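Long-range contacts in putative nisin-resistance protein (PDB 4Y68), which probably acts as an S41-family serine peptidase that recognises the lantibiotic nisin and inactivates it by cleavage, giving resistance: residues A[148-153]-A[214-219]; A[116-121]-A[152-157]; A[107-112]-A[135-140]. All coordinates share one frame; numbering follows the deposited sequence.

Contact 1 of 3, residues A[148-153]-A[214-219]; sequences KSYKGL and KHVPIA
Two waters grip the ammonium group of K214 and carry it to the backbone of 148-153. K214 NZ donates to water 1 at 2.9 Å, and water 1 lies within hydrogen-bonding distance of K148 O, to which it probably donates; water 2 joins the same nitrogen to Y150 O, which lies 2.9 Å from the water. The lysine chain, bent at chi2 and chi3 (-65° and -55°), curls back so that its CE reaches the phenol end of Y150, with CE 3.5 Å from Y150 OH. The hydroxyl itself is hydrogen-bonded to L145 O in helix 131-147, which anchors the far end of the ring. Water 2 sits over the centre of one face of the Y150 ring, and L153 CD2 lies over the centre of the opposite face. V216 CG2 comes in at the ring edge, near its plane, 4.0 Å from Y150 CE2. The V216 and L153 side chains cross at about a right angle, and the same methyl touches L153 CD1 at 3.8 Å, so one valine branch fills the corner between tyrosine and leucine. Beyond V216 the two chains become neighbouring parallel strands, L153 pairing with I218. A219 N donates to L153 O over 2.9 Å, while L153 N reaches P217 O at 3.2 Å. These bonds join strands 152-156 and 218-222 where both begin, in the middle of the mixed sheet. P217 and A219 also touch helix 297-308. The contact thus changes character along its length: direct amide bonds pair the strands, a small apolar cluster follows, and at the partly exposed end the waters relay the ammonium to two backbone carbonyls, whose negative ends probably help to stabilise its charge.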
loop_
_atom_site.group_PDB
_atom_site.type_symbol
_atom_site.label_atom_id
_atom_site.label_comp_id
_atom_site.label_asym_id
_atom_site.label_seq_id
_atom_site.Cartn_x
_atom_site.Cartn_y
_atom_site.Cartn_z
ATOM N N LYS A 148 4.445 -21.697 14.871
ATOM C CA LYS A 148 3.546 -22.757 14.449
ATOM C C LYS A 148 4.320 -23.748 13.612
ATOM O O LYS A 148 5.400 -23.452 13.101
ATOM C CB LYS A 148 2.359 -22.228 13.648
ATOM C CG LYS A 148 1.439 -21.275 14.401
ATOM C CD LYS A 148 0.717 -21.940 15.555
ATOM C CE LYS A 148 -0.438 -21.057 16.008
ATOM N NZ LYS A 148 -1.016 -21.496 17.293
ATOM N N SER A 149 3.757 -24.934 13.467
ATOM C CA SER A 149 4.425 -25.979 12.725
ATOM C C SER A 149 3.788 -26.145 11.346
ATOM O O SER A 149 2.565 -26.269 11.230
ATOM C CB SER A 149 4.369 -27.279 13.519
ATOM O OG SER A 149 4.468 -28.389 12.659
ATOM N N TYR A 150 4.615 -26.121 10.305
ATOM C CA TYR A 150 4.141 -26.253 8.930
ATOM C C TYR A 150 5.305 -26.546 8.002
ATOM O O TYR A 150 6.451 -26.342 8.375
ATOM C CB TYR A 150 3.427 -24.970 8.461
ATOM C CG TYR A 150 4.243 -23.711 8.667
ATOM C CD1 TYR A 150 4.094 -22.956 9.818
ATOM C CD2 TYR A 150 5.173 -23.287 7.720
ATOM C CE1 TYR A 150 4.831 -21.813 10.023
ATOM C CE2 TYR A 150 5.928 -22.132 7.918
ATOM C CZ TYR A 150 5.745 -21.403 9.068
ATOM O OH TYR A 150 6.474 -20.261 9.292
ATOM N N LYS A 151 4.989 -26.968 6.783
ATOM C CA LYS A 151 5.976 -27.165 5.726
ATOM C C LYS A 151 5.658 -26.299 4.496
ATOM O O LYS A 151 6.427 -26.246 3.532
ATOM C CB LYS A 151 6.022 -28.635 5.309
ATOM C CG LYS A 151 6.577 -29.601 6.354
ATOM C CD LYS A 151 6.425 -31.047 5.851
ATOM C CE LYS A 151 6.972 -32.091 6.835
ATOM N NZ LYS A 151 6.581 -33.495 6.432
ATOM N N GLY A 152 4.500 -25.646 4.522
ATOM C CA GLY A 152 4.073 -24.816 3.417
ATOM C C GLY A 152 3.056 -23.791 3.872
ATOM O O GLY A 152 2.347 -24.022 4.846
ATOM N N LEU A 153 2.977 -22.668 3.159
ATOM C CA LEU A 153 2.077 -21.570 3.532
ATOM C C LEU A 153 1.177 -21.116 2.376
ATOM O O LEU A 153 1.558 -21.158 1.209
ATOM C CB LEU A 153 2.897 -20.392 4.048
ATOM C CG LEU A 153 3.675 -20.668 5.342
ATOM C CD1 LEU A 153 4.751 -19.613 5.632
ATOM C CD2 LEU A 153 2.710 -20.762 6.508
ATOM N N LYS A 214 12.524 -18.194 7.689
ATOM C CA LYS A 214 11.694 -19.339 7.289
ATOM C C LYS A 214 11.721 -19.539 5.794
ATOM O O LYS A 214 11.465 -18.607 5.022
ATOM C CB LYS A 214 10.245 -19.174 7.747
ATOM C CG LYS A 214 10.072 -19.078 9.243
ATOM C CD LYS A 214 10.490 -20.374 9.946
ATOM C CE LYS A 214 9.753 -21.578 9.396
ATOM N NZ LYS A 214 9.658 -22.672 10.431
ATOM N N HIS A 215 12.004 -20.770 5.384
ATOM C CA HIS A 215 12.088 -21.093 3.978
ATOM C C HIS A 215 11.250 -22.323 3.661
ATOM O O HIS A 215 11.717 -23.446 3.763
ATOM C CB HIS A 215 13.547 -21.310 3.563
ATOM C CG HIS A 215 14.478 -20.224 4.009
ATOM N ND1 HIS A 215 15.315 -20.360 5.100
ATOM C CD2 HIS A 215 14.713 -18.985 3.511
ATOM C CE1 HIS A 215 16.022 -19.253 5.254
ATOM N NE2 HIS A 215 15.672 -18.398 4.309
ATOM N N VAL A 216 10.008 -22.089 3.271
ATOM C CA VAL A 216 9.103 -23.132 2.837
ATOM C C VAL A 216 8.477 -22.683 1.535
ATOM O O VAL A 216 8.455 -21.495 1.236
ATOM C CB VAL A 216 7.979 -23.395 3.861
ATOM C CG1 VAL A 216 8.535 -23.892 5.176
ATOM C CG2 VAL A 216 7.180 -22.121 4.079
ATOM N N PRO A 217 7.945 -23.624 0.762
ATOM C CA PRO A 217 7.115 -23.229 -0.377
ATOM C C PRO A 217 6.013 -22.293 0.079
ATOM O O PRO A 217 5.382 -22.543 1.108
ATOM C CB PRO A 217 6.530 -24.548 -0.874
ATOM C CG PRO A 217 7.491 -25.597 -0.360
ATOM C CD PRO A 217 8.000 -25.079 0.947
ATOM N N ILE A 218 5.795 -21.223 -0.670
ATOM C CA ILE A 218 4.772 -20.258 -0.327
ATOM C C ILE A 218 3.859 -20.044 -1.524
ATOM O O ILE A 218 4.329 -19.720 -2.624
ATOM C CB ILE A 218 5.376 -18.917 0.105
ATOM C CG1 ILE A 218 6.092 -19.048 1.453
ATOM C CG2 ILE A 218 4.290 -17.835 0.182
ATOM C CD1 ILE A 218 6.955 -17.850 1.807
ATOM N N ALA A 219 2.557 -20.228 -1.312
ATOM C CA ALA A 219 1.583 -19.876 -2.333
ATOM C C ALA A 219 0.874 -18.576 -1.947
ATOM O O ALA A 219 0.394 -18.426 -0.827
ATOM C CB ALA A 219 0.584 -20.995 -2.531
HETATM O O HOH W 1 7.955 -21.965 12.691
HETATM O O HOH W 2 7.549 -24.183 9.963
#

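Contact 2 of 3, residues A[116-121]-A[152-157]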
loop_
_atom_site.group_PDB
_atom_site.type_symbol
_atom_site.label_atom_id
_atom_site.label_comp_id
_atom_site.label_asym_id
_atom_site.label_seq_id
_atom_site.Cartn_x
_atom_site.Cartn_y
_atom_site.Cartn_z
ATOM N N GLU A 116 -1.686 -31.042 8.429
ATOM C CA GLU A 116 -0.533 -30.967 9.312
ATOM C C GLU A 116 0.629 -30.165 8.700
ATOM O O GLU A 116 1.542 -29.744 9.418
ATOM C CB GLU A 116 -0.062 -32.378 9.694
ATOM C CG GLU A 116 -1.194 -33.392 9.848
ATOM C CD GLU A 116 -1.640 -33.967 8.508
ATOM O OE1 GLU A 116 -2.803 -34.413 8.391
ATOM O OE2 GLU A 116 -0.819 -33.977 7.563
ATOM N N ASP A 117 0.600 -29.939 7.388
ATOM C CA ASP A 117 1.740 -29.296 6.733
ATOM C C ASP A 117 1.471 -27.892 6.195
ATOM O O ASP A 117 2.413 -27.135 5.940
ATOM C CB ASP A 117 2.245 -30.175 5.594
ATOM C CG ASP A 117 2.897 -31.448 6.100
ATOM O OD1 ASP A 117 3.359 -31.426 7.257
ATOM O OD2 ASP A 117 2.940 -32.457 5.363
ATOM N N ILE A 118 0.199 -27.543 6.027
ATOM C CA ILE A 118 -0.178 -26.289 5.379
ATOM C C ILE A 118 -1.046 -25.373 6.255
ATOM O O ILE A 118 -2.103 -25.789 6.740
ATOM C CB ILE A 118 -0.934 -26.572 4.073
ATOM C CG1 ILE A 118 -0.065 -27.386 3.111
ATOM C CG2 ILE A 118 -1.417 -25.265 3.445
ATOM C CD1 ILE A 118 -0.713 -27.591 1.739
ATOM N N LEU A 119 -0.594 -24.136 6.458
ATOM C CA LEU A 119 -1.400 -23.102 7.108
ATOM C C LEU A 119 -1.952 -22.143 6.057
ATOM O O LEU A 119 -1.254 -21.784 5.106
ATOM C CB LEU A 119 -0.586 -22.309 8.134
ATOM C CG LEU A 119 0.120 -23.040 9.282
ATOM C CD1 LEU A 119 0.632 -22.037 10.315
ATOM C CD2 LEU A 119 -0.805 -24.056 9.926
ATOM N N LEU A 120 -3.207 -21.749 6.216
ATOM C CA LEU A 120 -3.819 -20.738 5.364
ATOM C C LEU A 120 -3.851 -19.409 6.118
ATOM O O LEU A 120 -4.579 -19.272 7.095
ATOM C CB LEU A 120 -5.234 -21.151 4.938
ATOM C CG LEU A 120 -6.097 -20.061 4.275
ATOM C CD1 LEU A 120 -5.407 -19.432 3.070
ATOM C CD2 LEU A 120 -7.448 -20.610 3.856
ATOM N N ILE A 121 -3.061 -18.429 5.687
ATOM C CA ILE A 121 -3.046 -17.163 6.412
ATOM C C ILE A 121 -3.767 -16.051 5.632
ATOM O O ILE A 121 -3.451 -15.759 4.484
ATOM C CB ILE A 121 -1.614 -16.742 6.755
ATOM C CG1 ILE A 121 -0.938 -17.834 7.592
ATOM C CG2 ILE A 121 -1.612 -15.483 7.600
ATOM C CD1 ILE A 121 0.517 -17.542 7.924
ATOM N N GLY A 152 4.500 -25.646 4.522
ATOM C CA GLY A 152 4.073 -24.816 3.417
ATOM C C GLY A 152 3.056 -23.791 3.872
ATOM O O GLY A 152 2.347 -24.022 4.846
ATOM N N LEU A 153 2.977 -22.668 3.159
ATOM C CA LEU A 153 2.077 -21.570 3.532
ATOM C C LEU A 153 1.177 -21.116 2.376
ATOM O O LEU A 153 1.558 -21.158 1.209
ATOM C CB LEU A 153 2.897 -20.392 4.048
ATOM C CG LEU A 153 3.675 -20.668 5.342
ATOM C CD1 LEU A 153 4.751 -19.613 5.632
ATOM C CD2 LEU A 153 2.710 -20.762 6.508
ATOM N N ILE A 154 -0.040 -20.711 2.700
ATOM C CA ILE A 154 -0.857 -19.994 1.736
ATOM C C ILE A 154 -1.098 -18.616 2.310
ATOM O O ILE A 154 -1.601 -18.483 3.420
ATOM C CB ILE A 154 -2.203 -20.672 1.445
ATOM C CG1 ILE A 154 -1.983 -22.116 1.025
ATOM C CG2 ILE A 154 -2.955 -19.898 0.355
ATOM C CD1 ILE A 154 -3.236 -22.810 0.558
ATOM N N LEU A 155 -0.694 -17.597 1.559
ATOM C CA LEU A 155 -0.823 -16.214 1.971
ATOM C C LEU A 155 -1.923 -15.623 1.143
ATOM O O LEU A 155 -1.787 -15.528 -0.059
ATOM C CB LEU A 155 0.466 -15.447 1.745
ATOM C CG LEU A 155 1.730 -15.961 2.428
ATOM C CD1 LEU A 155 2.878 -15.022 2.104
ATOM C CD2 LEU A 155 1.519 -16.075 3.929
ATOM N N ASP A 156 -3.009 -15.218 1.784
ATOM C CA ASP A 156 -4.200 -14.790 1.069
ATOM C C ASP A 156 -4.378 -13.279 1.178
ATOM O O ASP A 156 -4.667 -12.746 2.262
ATOM C CB ASP A 156 -5.432 -15.529 1.604
ATOM C CG ASP A 156 -6.704 -15.167 0.858
ATOM O OD1 ASP A 156 -6.623 -14.554 -0.249
ATOM O OD2 ASP A 156 -7.786 -15.506 1.382
ATOM N N LEU A 157 -4.189 -12.611 0.035
ATOM C CA LEU A 157 -4.288 -11.161 -0.084
ATOM C C LEU A 157 -5.563 -10.736 -0.799
ATOM O O LEU A 157 -5.701 -9.560 -1.135
ATOM C CB LEU A 157 -3.063 -10.591 -0.837
ATOM C CG LEU A 157 -1.671 -10.793 -0.195
ATOM C CD1 LEU A 157 -0.549 -10.583 -1.196
ATOM C CD2 LEU A 157 -1.451 -9.921 1.034
#
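L120 leans onto I154 of the neighbouring strand, on the face that also carries I118. With its CG opposite the backbone N (chi1 168°), L120 swings CD1 over to I154 CG2 at 3.7 Å and touches I154 CB almost as closely. The other branch of I154 is engaged further back along the neighbouring strand: CG1 meets I118 CG2 at 4.0 Å, the two isoleucines crossing obliquely. I154 therefore uses a different branch for each of two residues on the same strand. Beyond it, D156 CB comes against I121 O and, more loosely, L120 CD1, while its carboxylate OD1 is held by S158. L305 of helix 297-308 packs on I118 and I154, and L298 of the same helix on L120. The parallel strand segments 118-121 and 152-156 run 13° apart; their strands are joined through helix 131-147 in a beta-alpha-beta unit of the mixed sheet. I154 is fixed through both its amide and its carbonyl: its N donates to L119 O at 2.9 Å, and its O accepts from I121 N at 2.7 Å. D156 N continues the ladder to I121 O, and G152 N bonds D117 O at its start; the L119 N to G152 O bond is weak. L119, I121, L153 and L155 share the opposite face, where helix 131-147 packs on the first three, its I144 meeting both L119 and I121. Here L153 CD2 touches two residues of the adjacent strand, 4.0 Å from L119 CB and 4.1 Å from I121 CD1. I121 CG1 stands beside its own backbone N (chi1 -58°) and the chain extends beyond it, bringing CD1 to L153 CD2, whereas I121 CB faces L155 CD2 at 4.3 Å.

Contact 3 of 3, residues A[107-112]-A[135-140]; sequences RYPEYR and SHYSGK
H136 and Y137 both carry CG opposite the backbone N (chi1 174° and -178°), and from successive helix positions their rings meet Y108 and P109. H136 presents an edge to the face of Y108 in an edge-to-face pair, the ring centroids 3.9 Å apart and the planes at 59°. Its ND1 stands over the centre of the phenol ring, while Y137 CB touches Y108 CD1 at the edge of that ring, 3.6 Å away. P109 sets its CG over the centre of the Y137 ring, 3.6 Å from the centroid, with CD beside it, a CH-pi contact. R107 O approaches the edge of the same tyrosine ring, whose hydroxyl bonds to P124 O. One turn further along the helix, K140 bends at chi2 and chi4 and delivers NZ to P109 O at 3.0 Å, nearly in line with the C=O bond. P109 is thus held through its ring by Y137 and through its carbonyl by K140. The segment leading into strand 110-113 is fastened to helix 131-147 chiefly by aromatic and proline packing, with a single lysine bond that would probably polarise the P109 carbonyl.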
loop_
_atom_site.group_PDB
_atom_site.type_symbol
_atom_site.label_atom_id
_atom_site.label_comp_id
_atom_site.label_asym_id
_atom_site.label_seq_id
_atom_site.Cartn_x
_atom_site.Cartn_y
_atom_site.Cartn_z
ATOM N N ARG A 107 -8.554 -4.669 9.921
ATOM C CA ARG A 107 -8.760 -6.011 10.453
ATOM C C ARG A 107 -7.437 -6.647 10.817
ATOM O O ARG A 107 -6.392 -6.186 10.373
ATOM C CB ARG A 107 -9.512 -6.877 9.448
ATOM C CG ARG A 107 -9.733 -6.193 8.112
ATOM C CD ARG A 107 -11.197 -5.908 7.884
ATOM N NE ARG A 107 -11.422 -5.049 6.715
ATOM C CZ ARG A 107 -11.832 -5.494 5.528
ATOM N NH1 ARG A 107 -12.048 -6.793 5.347
ATOM N NH2 ARG A 107 -12.029 -4.642 4.523
ATOM N N TYR A 108 -7.473 -7.696 11.640
ATOM C CA TYR A 108 -6.247 -8.429 11.943
ATOM C C TYR A 108 -6.138 -9.757 11.176
ATOM O O TYR A 108 -7.145 -10.354 10.785
ATOM C CB TYR A 108 -6.136 -8.649 13.452
ATOM C CG TYR A 108 -5.982 -7.336 14.184
ATOM C CD1 TYR A 108 -4.883 -6.506 13.953
ATOM C CD2 TYR A 108 -6.952 -6.903 15.084
ATOM C CE1 TYR A 108 -4.750 -5.277 14.612
ATOM C CE2 TYR A 108 -6.831 -5.692 15.748
ATOM C CZ TYR A 108 -5.734 -4.879 15.512
ATOM O OH TYR A 108 -5.645 -3.671 16.177
ATOM N N PRO A 109 -4.899 -10.208 10.937
ATOM C CA PRO A 109 -4.636 -11.471 10.238
ATOM C C PRO A 109 -5.255 -12.633 10.987
ATOM O O PRO A 109 -5.428 -12.549 12.202
ATOM C CB PRO A 109 -3.096 -11.584 10.239
ATOM C CG PRO A 109 -2.608 -10.245 10.541
ATOM C CD PRO A 109 -3.656 -9.601 11.428
ATOM N N GLU A 110 -5.569 -13.694 10.255
ATOM C CA GLU A 110 -6.175 -14.914 10.782
ATOM C C GLU A 110 -5.484 -16.066 10.096
ATOM O O GLU A 110 -5.002 -15.889 8.985
ATOM C CB GLU A 110 -7.669 -14.974 10.472
ATOM C CG GLU A 110 -8.592 -14.658 11.615
ATOM C CD GLU A 110 -10.039 -14.895 11.226
ATOM O OE1 GLU A 110 -10.404 -14.491 10.095
ATOM O OE2 GLU A 110 -10.795 -15.494 12.038
ATOM N N TYR A 111 -5.434 -17.234 10.732
ATOM C CA TYR A 111 -5.025 -18.449 10.025
ATOM C C TYR A 111 -5.944 -19.616 10.351
ATOM O O TYR A 111 -6.596 -19.633 11.392
ATOM C CB TYR A 111 -3.585 -18.830 10.364
ATOM C CG TYR A 111 -3.483 -19.673 11.617
ATOM C CD1 TYR A 111 -3.588 -19.095 12.871
ATOM C CD2 TYR A 111 -3.315 -21.050 11.543
ATOM C CE1 TYR A 111 -3.516 -19.851 14.013
ATOM C CE2 TYR A 111 -3.228 -21.818 12.682
ATOM C CZ TYR A 111 -3.330 -21.212 13.916
ATOM O OH TYR A 111 -3.247 -21.964 15.064
ATOM N N ARG A 112 -5.997 -20.578 9.440
ATOM C CA ARG A 112 -6.600 -21.883 9.697
ATOM C C ARG A 112 -5.640 -22.975 9.239
ATOM O O ARG A 112 -5.089 -22.896 8.147
ATOM C CB ARG A 112 -7.928 -22.046 8.966
ATOM C CG ARG A 112 -8.977 -21.020 9.315
ATOM C CD ARG A 112 -9.510 -21.196 10.721
ATOM N NE ARG A 112 -10.683 -20.342 10.917
ATOM C CZ ARG A 112 -10.637 -19.100 11.391
ATOM N NH1 ARG A 112 -9.482 -18.565 11.746
ATOM N NH2 ARG A 112 -11.754 -18.402 11.525
ATOM N N SER A 135 1.279 -3.128 15.849
ATOM C CA SER A 135 2.088 -4.171 16.484
ATOM C C SER A 135 1.264 -5.445 16.791
ATOM O O SER A 135 1.770 -6.574 16.736
ATOM C CB SER A 135 2.724 -3.635 17.768
ATOM O OG SER A 135 3.489 -2.460 17.505
ATOM N N HIS A 136 -0.010 -5.263 17.109
ATOM C CA HIS A 136 -0.897 -6.403 17.245
ATOM C C HIS A 136 -1.059 -7.115 15.897
ATOM O O HIS A 136 -1.054 -8.336 15.840
ATOM C CB HIS A 136 -2.256 -5.977 17.801
ATOM C CG HIS A 136 -3.255 -7.087 17.837
ATOM N ND1 HIS A 136 -4.579 -6.909 17.504
ATOM C CD2 HIS A 136 -3.115 -8.398 18.144
ATOM C CE1 HIS A 136 -5.214 -8.065 17.604
ATOM N NE2 HIS A 136 -4.349 -8.984 17.991
ATOM N N TYR A 137 -1.168 -6.356 14.808
ATOM C CA TYR A 137 -1.315 -6.961 13.483
ATOM C C TYR A 137 -0.056 -7.735 13.098
ATOM O O TYR A 137 -0.135 -8.911 12.772
ATOM C CB TYR A 137 -1.632 -5.887 12.436
ATOM C CG TYR A 137 -1.869 -6.369 10.994
ATOM C CD1 TYR A 137 -0.834 -6.901 10.221
ATOM C CD2 TYR A 137 -3.116 -6.214 10.394
ATOM C CE1 TYR A 137 -1.060 -7.304 8.891
ATOM C CE2 TYR A 137 -3.354 -6.599 9.067
ATOM C CZ TYR A 137 -2.327 -7.138 8.328
ATOM O OH TYR A 137 -2.572 -7.517 7.039
ATOM N N SER A 138 1.104 -7.082 13.152
ATOM C CA SER A 138 2.355 -7.748 12.796
ATOM C C SER A 138 2.695 -8.875 13.772
ATOM O O SER A 138 3.183 -9.924 13.355
ATOM C CB SER A 138 3.513 -6.746 12.717
ATOM O OG SER A 138 3.722 -6.039 13.945
ATOM N N GLY A 139 2.433 -8.665 15.060
ATOM C CA GLY A 139 2.726 -9.672 16.081
ATOM C C GLY A 139 1.974 -10.968 15.854
ATOM O O GLY A 139 2.522 -12.069 15.962
ATOM N N LYS A 140 0.699 -10.833 15.514
ATOM C CA LYS A 140 -0.129 -11.977 15.161
ATOM C C LYS A 140 0.497 -12.772 14.003
ATOM O O LYS A 140 0.498 -14.003 14.010
ATOM C CB LYS A 140 -1.538 -11.488 14.799
ATOM C CG LYS A 140 -2.686 -12.186 15.503
ATOM C CD LYS A 140 -3.308 -13.244 14.597
ATOM C CE LYS A 140 -4.617 -13.801 15.175
ATOM N NZ LYS A 140 -5.774 -12.831 15.149
#

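Segment 107-112 runs into strand 110-113, outermost in this chain; the chain then returns antiparallel as strand 118-122 and enters helix 131-147, where 135-140 packs back on 107-112 and closes contact 3. Contact 2 opens at 116-121, inside that loop, and closes at 152-157 beyond the helix, so contacts 2 and 3 cross. Contact 1 begins after contact 3 has closed and ends at 214-219; it shares G152 and L153 with contact 2. Strand 152-156 is thus bonded to 118-122 in one and to 218-222 in the other. Together they tie four adjacent strands of the mixed sheet and helix 131-147 into one unit, with L120 N bonded to R112 O.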